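Local coordinates for protein endoglucanase (Cryptopygus antarcticus, PDB 5H4U) that hydrolyses internal beta-1,4-glucosidic linkages in cellulose derivatives, lichenan and barley glucan, releasing mainly short cello-oligosaccharides, at residues T24-D29 against N196-S201; C103-E108 against F204-C209; L139-G144 against N188-W193. One frame throughout, in Å; residues are numbered along the deposited sequence.

Contact 1 of 3, residues T24-D29 against N196-S201; sequences TTRYWD and NADNPS
Arg-26 and Asp-198 form the charged part of this contact. NH1 of Arg-26 donates to OD1 of Asp-198 over 3.1 Å, almost straight at 174°. The carboxylate oxygen lies in the plane of the guanidinium, at its edge, yet the two flat groups are turned 62° apart, and NH1 meets OD1 on the anti side, tilted from the carboxylate plane. The salt bridge is therefore held by one oxygen and one nitrogen. A water accepts a second bond from NH1 of Arg-26 at 3.1 Å and another from the backbone N of Asn-199 at 3.2 Å, tying the guanidinium to the loop backbone. Nearer the start of the strand, OG1 of Thr-24 donates to O of Pro-200 at 2.5 Å, a length too short to be taken literally at this resolution, while CD of the Pro-200 ring lies 3.3 Å from the same OG1.

Strand 19-27 belongs to the double-psi beta-barrel of family 45 glycosidases, and loop 196-201 covers it just before entering strand 201-207, its antiparallel neighbour. Between the two polar groups, OD1 of Asn-199 comes within 3.8 Å of CA of Thr-25. CB of Thr-25 is directed away from the loop, and its side chain lies about 3 Å from that of Asp-138, the likely proton donor; Asp-29, the likely nucleophile, follows two residues after the strand.

In Arg-26, CG stands between the backbone N and the carbonyl carbon (chi1 55°), and the extended chain beyond it carries the guanidinium out to loop 196-201; NE is bonded to O of Gly-168.

Contact 2 of 3, residues C103-E108 against F204-C209; sequences CCACYE and FTQVRC
Tyr-107 and Phe-204 lie side by side and point the same way on one face of an antiparallel strand pair. Their rings meet obliquely, the planes 64° apart and the centroids separated by 5.8 Å. The touch is made by CD2 of each ring, 3.6 Å apart, with the Tyr-107 atom near the plane of the Phe-204 ring, at its edge. CG of Tyr-107 is anti to its carbonyl carbon (chi1 -55°), which sets the ring out alongside Phe-204. On this face CE2 of Tyr-107 also packs against CB of Gln-206 at 3.9 Å, and Phe-137 meets the tyrosine ring edge-to-face. An alanine in place of Tyr-107 would probably open a gap beside Phe-204 and Phe-137 and leave the phenylalanine rings without the neighbour they pack on.

The other face carries Glu-108, Val-207 and Cys-106. Glu-108 crosses Val-207 at about a right angle, bringing OE2 of Glu-108 to 4.0 Å from CG1 of Val-207. Cys-106 turns to Cys-209, where the two SG atoms are joined at 2.0 Å in a disulfide with a chi3 of 101°; the link joins the start of strand 106-111 to the segment just after strand 201-207.

Main-chain bonds fix the register. Glu-108 and Thr-205 exchange two of them, N of Glu-108 to O of Thr-205 and N of Thr-205 to O of Glu-108, both 2.9 Å. Further along, N of Val-207 donates to O of Cys-106 at 3.0 Å. Tyr-107 and Gln-206, between them, form a non-hydrogen-bonded pair. With a disulfide beside the paired residues, strands 106-111 and 201-207 are neighbouring antiparallel strands of the sheet that forms the double-psi beta-barrel of family 45 enzymes.

Contact 3 of 3, residues L139-G144 against N188-W193; sequences LMIPGG and NWRFGW
Ile-141 carries the apolar part of this contact, using two separate branches. Its CG2 packs on the aliphatic root of Arg-190, 3.6 Å from CB, while its CD1 reaches the indole of Trp-189 near the ring plane, 4.1 Å from CZ3 at the edge. Both helix side chains are crossed at about a right angle.

The polar part gathers round the other end of Arg-190, whose CG is anti to the backbone N (chi1 174°) and whose chain then runs extended to NE. NH1 of Arg-190 passes 3.3 Å from O of Gly-143, at an angle too poor for a hydrogen bond. A water donates to O of Pro-142 at 2.7 Å and is only weakly bonded to the same NH1. The firmer partners of the guanidinium lie beyond: NH1 bonds to O of Ile-170 and NH2 to OD1 of Asn-196. One face of the group is covered by Phe-191, whose CZ sits 3.8 Å above the centre of the guanidinium.

Backbone geometry shapes the receiving side. Ile-141 to Gly-144 make a type II beta turn, closed by N of Gly-144 donating to O of Ile-141 at 3.0 Å, and Gly-143 takes the positive phi of its third position.

The turn follows strand 135-140 of the barrel and rests against the C-terminal end of helix 184-191; Trp-189 reaches on to strands 80-82 and 120-128, while Ile-141 also touches Arg-26 on strand 19-27.

All three contacts draw on one curled mixed sheet, which includes the double-psi barrel of family 45. Contacts 1 and 3 are close neighbours, their centres 8 Å apart, because strands 19-27 and 135-140 run parallel side by side; they also meet where N of Asn-196 and O of Arg-190 probably hydrogen-bond. Contact 2 lies farther off, 18 Å from contact 1 and 20 Å from contact 3 between centres, but shares strand 201-207, which continues from the loop of contact 1. Along the chain contact 3 is nested inside the loops closed by both others, while contacts 1 and 2 cross. Asp-138, the likely proton donor, lies on strand 135-140, and Asp-29, the likely nucleophile, just after the neighbouring strand 19-27.

Contact 1 of 3, residues T24-D29 against N196-S201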
# COMPACT_ATOMS: atom_id res chain seq x y z
N THR A 24 3.12 3.87 11.45
CA THR A 24 2.87 3.82 10.02
C THR A 24 3.91 4.67 9.29
O THR A 24 4.67 5.43 9.90
CB THR A 24 1.43 4.26 9.67
OG1 THR A 24 1.21 5.63 10.06
CG2 THR A 24 0.40 3.34 10.37
N THR A 25 3.99 4.50 7.97
CA THR A 25 4.75 5.38 7.09
C THR A 25 3.93 5.55 5.83
O THR A 25 2.84 4.99 5.71
CB THR A 25 6.15 4.80 6.79
OG1 THR A 25 6.03 3.46 6.31
CG2 THR A 25 7.05 4.82 8.02
N ARG A 26 4.43 6.32 4.87
CA ARG A 26 3.77 6.43 3.58
C ARG A 26 4.75 6.14 2.45
O ARG A 26 5.91 6.55 2.51
CB ARG A 26 3.12 7.80 3.40
CG ARG A 26 4.03 8.95 3.56
CD ARG A 26 3.30 10.25 3.58
NE ARG A 26 4.25 11.35 3.56
CZ ARG A 26 4.79 11.89 4.64
NH1 ARG A 26 4.50 11.43 5.85
NH2 ARG A 26 5.67 12.88 4.50
N TYR A 27 4.28 5.49 1.40
CA TYR A 27 5.22 5.16 0.34
C TYR A 27 4.49 4.73 -0.91
O TYR A 27 3.36 4.26 -0.84
CB TYR A 27 6.19 4.06 0.79
CG TYR A 27 5.77 2.64 0.47
CD1 TYR A 27 4.84 1.97 1.26
CD2 TYR A 27 6.35 1.94 -0.60
CE1 TYR A 27 4.47 0.65 0.98
CE2 TYR A 27 5.98 0.64 -0.89
CZ TYR A 27 5.04 -0.00 -0.10
OH TYR A 27 4.68 -1.30 -0.39
N TRP A 28 5.15 4.92 -2.04
CA TRP A 28 4.63 4.44 -3.32
C TRP A 28 5.82 4.33 -4.26
O TRP A 28 6.20 5.30 -4.92
CB TRP A 28 3.56 5.33 -3.89
CG TRP A 28 2.87 4.73 -5.05
CD1 TRP A 28 3.31 4.68 -6.35
CD2 TRP A 28 1.59 4.10 -5.03
NE1 TRP A 28 2.38 4.04 -7.14
CE2 TRP A 28 1.31 3.68 -6.35
CE3 TRP A 28 0.65 3.85 -4.03
CZ2 TRP A 28 0.14 3.02 -6.69
CZ3 TRP A 28 -0.51 3.19 -4.36
CH2 TRP A 28 -0.76 2.79 -5.68
N ASP A 29 6.41 3.15 -4.30
CA ASP A 29 7.55 2.88 -5.15
C ASP A 29 7.15 2.21 -6.45
O ASP A 29 8.02 1.88 -7.25
CB ASP A 29 8.58 2.04 -4.39
CG ASP A 29 8.06 0.67 -4.00
OD1 ASP A 29 6.92 0.31 -4.39
OD2 ASP A 29 8.80 -0.04 -3.27
N ASN A 196 -2.56 14.92 5.36
CA ASN A 196 -1.10 14.93 5.31
C ASN A 196 -0.47 14.63 6.68
O ASN A 196 0.63 15.09 6.98
CB ASN A 196 -0.62 16.25 4.74
CG ASN A 196 0.83 16.23 4.35
OD1 ASN A 196 1.40 15.17 4.05
ND2 ASN A 196 1.43 17.41 4.30
N ALA A 197 -1.14 13.79 7.46
CA ALA A 197 -0.60 13.31 8.72
C ALA A 197 0.78 12.73 8.51
O ALA A 197 1.03 12.06 7.51
CB ALA A 197 -1.51 12.25 9.32
N ASP A 198 1.68 13.01 9.44
CA ASP A 198 3.07 12.57 9.35
C ASP A 198 3.27 11.38 10.28
O ASP A 198 3.35 11.55 11.50
CB ASP A 198 3.99 13.74 9.70
CG ASP A 198 5.40 13.51 9.29
OD1 ASP A 198 5.66 12.58 8.48
OD2 ASP A 198 6.26 14.28 9.75
N ASN A 199 3.38 10.19 9.72
CA ASN A 199 3.60 8.96 10.48
C ASN A 199 2.61 8.85 11.63
O ASN A 199 3.01 8.86 12.80
CB ASN A 199 5.02 8.87 11.03
CG ASN A 199 6.07 8.87 9.99
OD1 ASN A 199 5.81 8.62 8.82
ND2 ASN A 199 7.31 9.09 10.42
N PRO A 200 1.31 8.77 11.36
CA PRO A 200 0.37 8.64 12.46
C PRO A 200 0.56 7.27 13.07
O PRO A 200 0.77 6.28 12.39
CB PRO A 200 -1.00 8.79 11.79
CG PRO A 200 -0.76 8.37 10.38
CD PRO A 200 0.62 8.85 10.06
N SER A 201 0.57 7.25 14.40
CA SER A 201 0.53 6.01 15.16
C SER A 201 -0.90 5.49 15.25
O SER A 201 -1.87 6.23 15.04
CB SER A 201 1.10 6.26 16.54
OG SER A 201 2.41 6.74 16.40
O HOH W 1 2.58 9.18 6.76

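Contact 2 of 3, residues C103-E108 against F204-C209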
# COMPACT_ATOMS: atom_id res chain seq x y z
N CYS A 103 0.28 -11.99 4.38
CA CYS A 103 -0.05 -11.70 3.00
C CYS A 103 -1.55 -11.77 2.76
O CYS A 103 -2.19 -12.80 3.01
CB CYS A 103 0.71 -12.63 2.06
SG CYS A 103 2.31 -11.90 1.48
N CYS A 104 -2.10 -10.65 2.30
CA CYS A 104 -3.52 -10.46 2.01
C CYS A 104 -4.39 -10.50 3.26
O CYS A 104 -5.60 -10.66 3.15
CB CYS A 104 -4.01 -11.46 0.97
SG CYS A 104 -2.94 -11.39 -0.47
N ALA A 105 -3.80 -10.36 4.43
CA ALA A 105 -4.59 -10.17 5.63
C ALA A 105 -5.00 -8.71 5.71
O ALA A 105 -4.30 -7.81 5.24
CB ALA A 105 -3.80 -10.57 6.87
N CYS A 106 -6.16 -8.48 6.30
CA CYS A 106 -6.66 -7.13 6.50
C CYS A 106 -6.61 -6.72 7.95
O CYS A 106 -6.88 -7.53 8.86
CB CYS A 106 -8.08 -6.95 5.98
SG CYS A 106 -8.11 -6.98 4.21
N TYR A 107 -6.32 -5.46 8.16
CA TYR A 107 -6.27 -4.90 9.49
C TYR A 107 -7.08 -3.62 9.45
O TYR A 107 -7.02 -2.88 8.45
CB TYR A 107 -4.81 -4.69 9.92
CG TYR A 107 -3.99 -5.98 9.83
CD1 TYR A 107 -3.51 -6.43 8.62
CD2 TYR A 107 -3.73 -6.75 10.97
CE1 TYR A 107 -2.80 -7.59 8.54
CE2 TYR A 107 -3.01 -7.91 10.89
CZ TYR A 107 -2.54 -8.32 9.67
OH TYR A 107 -1.79 -9.48 9.55
N GLU A 108 -7.90 -3.40 10.46
CA GLU A 108 -8.52 -2.10 10.67
C GLU A 108 -7.84 -1.41 11.84
O GLU A 108 -7.63 -2.01 12.90
CB GLU A 108 -10.02 -2.17 10.87
CG GLU A 108 -10.45 -1.91 12.27
CD GLU A 108 -11.95 -1.79 12.42
OE1 GLU A 108 -12.33 -0.96 13.27
OE2 GLU A 108 -12.73 -2.45 11.68
N PHE A 204 -4.51 -1.37 16.13
CA PHE A 204 -5.05 -2.12 15.01
C PHE A 204 -5.56 -3.47 15.46
O PHE A 204 -5.07 -4.05 16.43
CB PHE A 204 -4.00 -2.34 13.89
CG PHE A 204 -2.88 -3.30 14.25
CD1 PHE A 204 -1.81 -2.87 15.02
CD2 PHE A 204 -2.88 -4.60 13.78
CE1 PHE A 204 -0.77 -3.75 15.35
CE2 PHE A 204 -1.84 -5.49 14.10
CZ PHE A 204 -0.78 -5.06 14.88
N THR A 205 -6.47 -4.00 14.67
CA THR A 205 -6.99 -5.34 14.89
C THR A 205 -7.21 -6.00 13.55
O THR A 205 -7.66 -5.36 12.58
CB THR A 205 -8.29 -5.29 15.68
OG1 THR A 205 -8.10 -4.45 16.82
CG2 THR A 205 -8.73 -6.70 16.13
N GLN A 206 -6.87 -7.28 13.48
CA GLN A 206 -7.07 -8.02 12.26
C GLN A 206 -8.57 -8.22 12.06
O GLN A 206 -9.33 -8.37 13.03
CB GLN A 206 -6.32 -9.35 12.31
CG GLN A 206 -6.69 -10.32 11.22
CD GLN A 206 -5.64 -11.42 11.02
OE1 GLN A 206 -5.21 -11.67 9.90
NE2 GLN A 206 -5.22 -12.04 12.10
N VAL A 207 -9.02 -8.10 10.81
CA VAL A 207 -10.42 -8.28 10.45
C VAL A 207 -10.45 -9.14 9.19
O VAL A 207 -9.46 -9.24 8.46
CB VAL A 207 -11.18 -6.94 10.23
CG1 VAL A 207 -11.07 -6.04 11.46
CG2 VAL A 207 -10.66 -6.23 9.00
N ARG A 208 -11.58 -9.78 8.96
CA ARG A 208 -11.78 -10.48 7.70
C ARG A 208 -11.89 -9.47 6.57
O ARG A 208 -12.57 -8.44 6.70
CB ARG A 208 -13.02 -11.36 7.77
CG ARG A 208 -13.15 -12.31 6.61
CD ARG A 208 -14.09 -13.45 6.90
NE ARG A 208 -13.82 -14.57 6.00
CZ ARG A 208 -13.09 -15.65 6.31
NH1 ARG A 208 -12.57 -15.83 7.52
NH2 ARG A 208 -12.91 -16.57 5.38
N CYS A 209 -11.18 -9.72 5.47
CA CYS A 209 -10.99 -8.69 4.46
C CYS A 209 -12.33 -8.31 3.82
O CYS A 209 -13.06 -9.18 3.35
CB CYS A 209 -10.00 -9.18 3.41
SG CYS A 209 -8.20 -8.95 3.81
O HOH W 2 -6.98 -10.84 7.83

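Contact 3 of 3, residues L139-G144 against N188-W193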
# COMPACT_ATOMS: atom_id res chain seq x y z
N LEU A 139 1.75 2.60 4.56
CA LEU A 139 0.57 2.81 3.73
C LEU A 139 0.96 3.16 2.30
O LEU A 139 1.82 4.01 2.07
CB LEU A 139 -0.32 3.92 4.33
CG LEU A 139 -1.06 3.71 5.67
CD1 LEU A 139 -0.18 3.14 6.76
CD2 LEU A 139 -1.68 5.00 6.16
N MET A 140 0.28 2.55 1.35
CA MET A 140 0.58 2.78 -0.05
C MET A 140 -0.17 4.02 -0.52
O MET A 140 -1.38 3.99 -0.75
CB MET A 140 0.22 1.53 -0.86
CG MET A 140 1.33 0.51 -0.84
SD MET A 140 0.95 -1.12 -1.55
CE MET A 140 1.33 -0.80 -3.27
N ILE A 141 0.55 5.13 -0.66
CA ILE A 141 -0.04 6.41 -1.05
C ILE A 141 0.75 7.02 -2.20
O ILE A 141 1.93 7.33 -2.04
CB ILE A 141 -0.09 7.38 0.14
CG1 ILE A 141 -0.70 6.65 1.35
CG2 ILE A 141 -0.93 8.57 -0.21
CD1 ILE A 141 -0.48 7.32 2.66
N PRO A 142 0.15 7.22 -3.37
CA PRO A 142 0.88 7.83 -4.49
C PRO A 142 1.40 9.21 -4.13
O PRO A 142 0.64 10.08 -3.68
CB PRO A 142 -0.17 7.89 -5.60
CG PRO A 142 -1.16 6.88 -5.23
CD PRO A 142 -1.22 6.86 -3.76
N GLY A 143 2.70 9.38 -4.26
CA GLY A 143 3.31 10.64 -3.93
C GLY A 143 3.92 10.70 -2.56
O GLY A 143 4.51 11.73 -2.21
N GLY A 144 3.73 9.67 -1.73
CA GLY A 144 4.31 9.66 -0.40
C GLY A 144 5.77 9.26 -0.30
O GLY A 144 6.26 9.13 0.82
N ASN A 188 -4.29 12.84 -3.80
CA ASN A 188 -5.15 13.83 -3.15
C ASN A 188 -5.70 13.32 -1.83
O ASN A 188 -5.82 14.08 -0.85
CB ASN A 188 -6.26 14.26 -4.10
CG ASN A 188 -5.77 15.34 -5.08
OD1 ASN A 188 -5.14 16.32 -4.68
ND2 ASN A 188 -5.98 15.10 -6.37
N TRP A 189 -6.03 12.03 -1.77
CA TRP A 189 -6.49 11.42 -0.53
C TRP A 189 -5.54 11.72 0.63
O TRP A 189 -5.98 11.93 1.77
CB TRP A 189 -6.64 9.93 -0.76
CG TRP A 189 -7.13 9.09 0.35
CD1 TRP A 189 -8.41 8.68 0.56
CD2 TRP A 189 -6.32 8.48 1.36
NE1 TRP A 189 -8.45 7.87 1.67
CE2 TRP A 189 -7.18 7.73 2.17
CE3 TRP A 189 -4.96 8.51 1.67
CZ2 TRP A 189 -6.73 7.01 3.27
CZ3 TRP A 189 -4.52 7.80 2.75
CH2 TRP A 189 -5.39 7.07 3.55
N ARG A 190 -4.24 11.78 0.35
CA ARG A 190 -3.28 12.02 1.42
C ARG A 190 -3.46 13.40 2.06
O ARG A 190 -3.18 13.56 3.26
CB ARG A 190 -1.87 11.85 0.86
CG ARG A 190 -0.77 12.21 1.81
CD ARG A 190 0.49 12.48 1.07
NE ARG A 190 1.45 13.18 1.91
CZ ARG A 190 2.63 13.61 1.49
NH1 ARG A 190 3.03 13.40 0.24
NH2 ARG A 190 3.41 14.26 2.32
N PHE A 191 -3.92 14.38 1.30
CA PHE A 191 -4.10 15.72 1.82
C PHE A 191 -5.52 16.04 2.22
O PHE A 191 -5.75 17.07 2.87
CB PHE A 191 -3.63 16.76 0.80
CG PHE A 191 -2.19 16.65 0.48
CD1 PHE A 191 -1.26 17.16 1.36
CD2 PHE A 191 -1.75 16.03 -0.68
CE1 PHE A 191 0.07 17.07 1.11
CE2 PHE A 191 -0.40 15.94 -0.93
CZ PHE A 191 0.51 16.47 -0.03
N GLY A 192 -6.48 15.18 1.89
CA GLY A 192 -7.85 15.45 2.28
C GLY A 192 -8.29 14.64 3.48
O GLY A 192 -8.22 15.12 4.62
N TRP A 193 -8.62 13.37 3.26
CA TRP A 193 -9.07 12.52 4.36
C TRP A 193 -7.93 12.23 5.32
O TRP A 193 -8.12 12.19 6.54
CB TRP A 193 -9.63 11.22 3.80
CG TRP A 193 -10.20 10.24 4.81
CD1 TRP A 193 -11.52 10.01 5.05
CD2 TRP A 193 -9.48 9.32 5.65
NE1 TRP A 193 -11.68 9.03 5.99
CE2 TRP A 193 -10.44 8.60 6.39
CE3 TRP A 193 -8.13 9.07 5.87
CZ2 TRP A 193 -10.09 7.63 7.33
CZ3 TRP A 193 -7.78 8.12 6.81
CH2 TRP A 193 -8.76 7.40 7.52
O HOH W 3 0.91 12.38 -2.29